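Local coordinates for ribonucleoside triphosphate reductase (Lactobacillus leichmannii, PDB 1L1L), which catalyses the adenosylcobalamin-dependent reduction of ribonucleoside triphosphates to 2'-deoxyribonucleoside triphosphates, as a class II reductase whose single chain is allosterically regulated, at residues I5-E10 / E81-Y86; V424-A429 / E438-A443. All blocks are in the same frame, centred on the assembly; numbering follows the deposited sequence.

Interaction 1: I5-E10 / E81-Y86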
loop_
_atom_site.group_PDB
_atom_site.type_symbol
_atom_site.label_atom_id
_atom_site.label_comp_id
_atom_site.label_asym_id
_atom_site.label_seq_id
_atom_site.Cartn_x
_atom_site.Cartn_y
_atom_site.Cartn_z
ATOM N N ILE A 5 8.476 -22.931 -15.870
ATOM C CA ILE A 5 9.463 -23.150 -14.822
ATOM C C ILE A 5 8.775 -23.597 -13.542
ATOM O O ILE A 5 7.711 -23.088 -13.189
ATOM C CB ILE A 5 10.255 -21.860 -14.529
ATOM C CG1 ILE A 5 10.876 -21.324 -15.824
ATOM C CG2 ILE A 5 11.323 -22.125 -13.483
ATOM C CD1 ILE A 5 11.842 -22.290 -16.515
ATOM N N SER A 6 9.377 -24.555 -12.849
ATOM C CA SER A 6 8.801 -25.049 -11.606
ATOM C C SER A 6 9.866 -25.620 -10.685
ATOM O O SER A 6 10.974 -25.946 -11.122
ATOM C CB SER A 6 7.738 -26.110 -11.898
ATOM O OG SER A 6 8.260 -27.151 -12.700
ATOM N N LEU A 7 9.520 -25.716 -9.405
ATOM C CA LEU A 7 10.415 -26.243 -8.391
ATOM C C LEU A 7 9.973 -27.672 -8.079
ATOM O O LEU A 7 8.778 -27.961 -8.007
ATOM C CB LEU A 7 10.356 -25.360 -7.137
ATOM C CG LEU A 7 10.797 -23.901 -7.352
ATOM C CD1 LEU A 7 10.437 -23.050 -6.141
ATOM C CD2 LEU A 7 12.303 -23.850 -7.613
ATOM N N SER A 8 10.938 -28.570 -7.916
ATOM C CA SER A 8 10.629 -29.967 -7.642
ATOM C C SER A 8 10.476 -30.224 -6.157
ATOM O O SER A 8 11.037 -29.503 -5.331
ATOM C CB SER A 8 11.740 -30.861 -8.188
ATOM O OG SER A 8 12.945 -30.629 -7.486
ATOM N N ALA A 9 9.725 -31.268 -5.821
ATOM C CA ALA A 9 9.508 -31.631 -4.426
ATOM C C ALA A 9 10.848 -31.962 -3.787
ATOM O O ALA A 9 11.094 -31.655 -2.616
ATOM C CB ALA A 9 8.577 -32.830 -4.337
ATOM N N GLU A 10 11.717 -32.590 -4.572
ATOM C CA GLU A 10 13.040 -32.974 -4.099
ATOM C C GLU A 10 13.821 -31.755 -3.639
ATOM O O GLU A 10 14.509 -31.793 -2.621
ATOM C CB GLU A 10 13.807 -33.695 -5.213
ATOM C CG GLU A 10 15.144 -34.262 -4.770
ATOM C CD GLU A 10 15.839 -35.056 -5.867
ATOM O OE1 GLU A 10 15.251 -36.050 -6.353
ATOM O OE2 GLU A 10 16.973 -34.687 -6.241
ATOM N N GLU A 81 17.578 -19.903 -10.787
ATOM C CA GLU A 81 17.367 -18.589 -10.189
ATOM C C GLU A 81 16.175 -18.695 -9.241
ATOM O O GLU A 81 16.183 -18.134 -8.148
ATOM C CB GLU A 81 17.058 -17.546 -11.259
ATOM C CG GLU A 81 17.127 -16.120 -10.734
ATOM C CD GLU A 81 16.669 -15.094 -11.750
ATOM O OE1 GLU A 81 16.926 -15.291 -12.959
ATOM O OE2 GLU A 81 16.057 -14.080 -11.336
ATOM N N ALA A 82 15.157 -19.425 -9.679
ATOM C CA ALA A 82 13.946 -19.635 -8.898
ATOM C C ALA A 82 14.258 -20.405 -7.620
ATOM O O ALA A 82 13.645 -20.179 -6.576
ATOM C CB ALA A 82 12.926 -20.397 -9.726
ATOM N N GLU A 83 15.214 -21.331 -7.705
ATOM C CA GLU A 83 15.584 -22.114 -6.540
ATOM C C GLU A 83 16.276 -21.223 -5.518
ATOM O O GLU A 83 16.078 -21.386 -4.320
ATOM C CB GLU A 83 16.495 -23.285 -6.946
ATOM C CG GLU A 83 15.857 -24.216 -7.948
ATOM C CD GLU A 83 16.705 -25.452 -8.217
ATOM O OE1 GLU A 83 17.949 -25.337 -8.120
ATOM O OE2 GLU A 83 16.119 -26.516 -8.531
ATOM N N ARG A 84 17.089 -20.279 -5.986
ATOM C CA ARG A 84 17.766 -19.356 -5.075
ATOM C C ARG A 84 16.693 -18.462 -4.441
ATOM O O ARG A 84 16.693 -18.198 -3.237
ATOM C CB ARG A 84 18.747 -18.464 -5.839
ATOM C CG ARG A 84 20.095 -19.077 -6.175
ATOM C CD ARG A 84 20.934 -18.053 -6.943
ATOM N NE ARG A 84 20.509 -17.957 -8.337
ATOM C CZ ARG A 84 20.847 -16.971 -9.165
ATOM N NH1 ARG A 84 21.619 -15.975 -8.742
ATOM N NH2 ARG A 84 20.424 -16.993 -10.422
ATOM N N LEU A 85 15.780 -18.005 -5.286
ATOM C CA LEU A 85 14.698 -17.135 -4.847
ATOM C C LEU A 85 13.920 -17.859 -3.754
ATOM O O LEU A 85 13.699 -17.306 -2.681
ATOM C CB LEU A 85 13.807 -16.804 -6.040
ATOM C CG LEU A 85 12.961 -15.528 -6.021
ATOM C CD1 LEU A 85 13.816 -14.325 -5.656
ATOM C CD2 LEU A 85 12.324 -15.349 -7.394
ATOM N N TYR A 86 13.535 -19.108 -4.013
ATOM C CA TYR A 86 12.797 -19.876 -3.023
ATOM C C TYR A 86 13.555 -19.967 -1.704
ATOM O O TYR A 86 12.969 -19.795 -0.633
ATOM C CB TYR A 86 12.500 -21.286 -3.542
ATOM C CG TYR A 86 11.662 -22.112 -2.591
ATOM C CD1 TYR A 86 12.194 -22.609 -1.400
ATOM C CD2 TYR A 86 10.322 -22.357 -2.863
ATOM C CE1 TYR A 86 11.401 -23.325 -0.500
ATOM C CE2 TYR A 86 9.524 -23.070 -1.980
ATOM C CZ TYR A 86 10.065 -23.545 -0.804
ATOM O OH TYR A 86 9.252 -24.211 0.080
HETATM O O HOH W 1 13.673 -27.746 -8.717
#
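Leu-7 reaches from the extended N-terminal segment onto one flank of helix 72-90, and its two methyls part to meet different residues a turn apart. CD1 of Leu-7 approaches Tyr-86 obliquely at the root of the ring, 3.4 Å from CD2 of the tyrosine and 3.8 Å from its CB. The other methyl turns to the preceding turn, where CD2 of Leu-7 rests 3.6 Å from CG of Glu-83 and 4.1 Å from CB of Ala-82. Leucine suits this place because its fork can straddle two turns of a helix. The Glu-83 side chain runs past Leu-7 in the opposite sense: with CG beside the backbone N (chi1 -59°) and the chain extended beyond, its methylene lies on the leucine while the carboxylate travels on toward Ser-8. There OE2 of Glu-83 accepts a 2.7 Å bond from a water that in turn accepts from Ser-8 N at 3.0 Å. Ser-8, the N-cap of helix 9-18 with its OG bonded to Phe-11 N, lies where loop gives way to helix in the N-terminal part of the reductase alpha domain, and the water links this helix start to Glu-83 on helix 72-90. Tyr-86 also packs on Phe-11, Ile-12 and Val-15 of helix 9-18, and its OH bonds to the carbonyl of Asp-49. Ala-82, small enough to let the chain come close, also receives CG2 of Ile-5, more loosely, at 4.4 Å. Helix 48-60 borders the same patch, with Val-56 on Ala-82 and Glu-57 accepting from the backbone N of Leu-7.

Interaction 2: V424-A429 / E438-A443; sequences VFPLIA and EVFALA
Val-424, the last residue of strand 421-424, presses its branched side chain against helix 436-450 and has more surface buried here than any other residue of the two segments. One methyl, CG1, stands anti to the backbone N (chi1 177°) and touches both Val-439, at 3.7 Å from its CG1, and Phe-440, at 3.6 Å from its CZ. The second methyl, CG2, points on along the helix to CB of Ala-443, 4.2 Å away. A beta-branched residue fits both the strand and this task, since its two methyls spread over successive turns.

Phe-440 leaves its helix beside rather than straight at the strand, yet its long side chain brings the far end of the ring over to Val-424, whose CG1 approaches it obliquely. Pro-426 meets the same ring at its edge, with CG 4.4 Å from CZ of Phe-440. Beyond the contact the ring packs on Leu-521 and Val-525 of helix 512-536.

Val-439 divides its methyls between strand and helix: CG1 faces Val-424, whereas CG2 lies 4.2 Å from CB of Ala-429, one turn into helix 426-431. Ala-429 and Ala-443 offer just a methyl each, which suits places where a valine methyl already fills the gap. The contact thus joins the end of a strand, in a small mixed sheet where it lies between strands 94-96 and 471-474, to the second of two consecutive helices that follow it.

Across the two segments no hydrogen bond forms and every touching residue is buried and apolar. Cohesion therefore rests on van der Waals packing and the exclusion of water; Val-424 has its backbone hydrogen bonds elsewhere, with Ser-473 and Ser-475.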
loop_
_atom_site.group_PDB
_atom_site.type_symbol
_atom_site.label_atom_id
_atom_site.label_comp_id
_atom_site.label_asym_id
_atom_site.label_seq_id
_atom_site.Cartn_x
_atom_site.Cartn_y
_atom_site.Cartn_z
ATOM N N VAL A 424 13.624 -6.282 1.447
ATOM C CA VAL A 424 14.791 -6.998 1.923
ATOM C C VAL A 424 15.092 -6.607 3.368
ATOM O O VAL A 424 14.967 -5.441 3.763
ATOM C CB VAL A 424 16.010 -6.699 1.027
ATOM C CG1 VAL A 424 17.262 -7.400 1.577
ATOM C CG2 VAL A 424 15.720 -7.177 -0.393
ATOM N N PHE A 425 15.448 -7.606 4.169
ATOM C CA PHE A 425 15.786 -7.400 5.567
ATOM C C PHE A 425 17.278 -7.735 5.682
ATOM O O PHE A 425 17.650 -8.891 5.916
ATOM C CB PHE A 425 14.975 -8.344 6.460
ATOM C CG PHE A 425 13.483 -8.249 6.269
ATOM C CD1 PHE A 425 12.806 -7.058 6.509
ATOM C CD2 PHE A 425 12.750 -9.364 5.874
ATOM C CE1 PHE A 425 11.407 -6.985 6.355
ATOM C CE2 PHE A 425 11.365 -9.303 5.717
ATOM C CZ PHE A 425 10.691 -8.106 5.959
ATOM N N PRO A 426 18.145 -6.731 5.495
ATOM C CA PRO A 426 19.606 -6.869 5.560
ATOM C C PRO A 426 20.148 -7.743 6.694
ATOM O O PRO A 426 20.893 -8.693 6.442
ATOM C CB PRO A 426 20.082 -5.422 5.657
ATOM C CG PRO A 426 19.100 -4.708 4.781
ATOM C CD PRO A 426 17.764 -5.342 5.162
ATOM N N LEU A 427 19.791 -7.423 7.934
ATOM C CA LEU A 427 20.271 -8.201 9.072
ATOM C C LEU A 427 19.923 -9.681 8.955
ATOM O O LEU A 427 20.788 -10.550 9.123
ATOM C CB LEU A 427 19.710 -7.642 10.381
ATOM C CG LEU A 427 20.287 -8.239 11.668
ATOM C CD1 LEU A 427 21.810 -8.123 11.657
ATOM C CD2 LEU A 427 19.708 -7.507 12.874
ATOM N N ILE A 428 18.661 -9.971 8.651
ATOM C CA ILE A 428 18.212 -11.349 8.527
ATOM C C ILE A 428 18.827 -12.088 7.336
ATOM O O ILE A 428 19.207 -13.259 7.448
ATOM C CB ILE A 428 16.676 -11.410 8.444
ATOM C CG1 ILE A 428 16.074 -10.794 9.715
ATOM C CG2 ILE A 428 16.219 -12.849 8.281
ATOM C CD1 ILE A 428 14.574 -10.698 9.698
ATOM N N ALA A 429 18.933 -11.420 6.196
ATOM C CA ALA A 429 19.520 -12.063 5.025
ATOM C C ALA A 429 20.954 -12.495 5.349
ATOM O O ALA A 429 21.364 -13.605 5.026
ATOM C CB ALA A 429 19.512 -11.108 3.842
ATOM N N GLU A 438 24.086 -10.150 -3.667
ATOM C CA GLU A 438 23.323 -11.137 -4.440
ATOM C C GLU A 438 21.829 -11.102 -4.106
ATOM O O GLU A 438 20.984 -11.408 -4.946
ATOM C CB GLU A 438 23.856 -12.557 -4.202
ATOM C CG GLU A 438 22.868 -13.649 -4.616
ATOM C CD GLU A 438 23.452 -15.056 -4.565
ATOM O OE1 GLU A 438 24.248 -15.348 -3.647
ATOM O OE2 GLU A 438 23.096 -15.874 -5.441
ATOM N N VAL A 439 21.509 -10.735 -2.872
ATOM C CA VAL A 439 20.116 -10.669 -2.456
ATOM C C VAL A 439 19.437 -9.542 -3.222
ATOM O O VAL A 439 18.369 -9.729 -3.801
ATOM C CB VAL A 439 20.005 -10.408 -0.939
ATOM C CG1 VAL A 439 18.554 -10.118 -0.548
ATOM C CG2 VAL A 439 20.520 -11.620 -0.173
ATOM N N PHE A 440 20.068 -8.376 -3.237
ATOM C CA PHE A 440 19.477 -7.241 -3.931
ATOM C C PHE A 440 19.381 -7.434 -5.429
ATOM O O PHE A 440 18.530 -6.831 -6.083
ATOM C CB PHE A 440 20.223 -5.955 -3.581
ATOM C CG PHE A 440 19.882 -5.428 -2.215
ATOM C CD1 PHE A 440 20.651 -5.765 -1.107
ATOM C CD2 PHE A 440 18.733 -4.656 -2.023
ATOM C CE1 PHE A 440 20.287 -5.350 0.177
ATOM C CE2 PHE A 440 18.362 -4.240 -0.752
ATOM C CZ PHE A 440 19.141 -4.589 0.358
ATOM N N ALA A 441 20.240 -8.281 -5.985
ATOM C CA ALA A 441 20.183 -8.532 -7.415
ATOM C C ALA A 441 18.977 -9.436 -7.709
ATOM O O ALA A 441 18.279 -9.258 -8.705
ATOM C CB ALA A 441 21.503 -9.182 -7.894
ATOM N N LEU A 442 18.717 -10.414 -6.843
ATOM C CA LEU A 442 17.564 -11.287 -7.056
ATOM C C LEU A 442 16.310 -10.417 -6.892
ATOM O O LEU A 442 15.334 -10.553 -7.621
ATOM C CB LEU A 442 17.546 -12.425 -6.026
ATOM C CG LEU A 442 18.590 -13.536 -6.215
ATOM C CD1 LEU A 442 18.707 -14.374 -4.944
ATOM C CD2 LEU A 442 18.190 -14.399 -7.395
ATOM N N ALA A 443 16.374 -9.507 -5.934
ATOM C CA ALA A 443 15.243 -8.618 -5.672
ATOM C C ALA A 443 14.908 -7.831 -6.934
ATOM O O ALA A 443 13.775 -7.865 -7.420
ATOM C CB ALA A 443 15.587 -7.680 -4.534
#

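Overall arrangement
From the N terminus, interaction 1 comes first: helix 72-90 returns to residues 5-10, closing a loop of 70 residues, about half of it helix, including helix 48-60. Interaction 2 opens more than 300 residues later and closes a much shorter one, of eight residues, between strand 421-424 with its following helix and helix 436-450. The two are in series, so they neither nest nor cross. In space, however, they meet, their centres about 18 Å apart, because helices 72-90 and 436-450 pack together: Leu-442 touches Glu-81, Arg-84 and Leu-85. The N-terminal helices are thus tied, through helix 436-450, to the small mixed sheet.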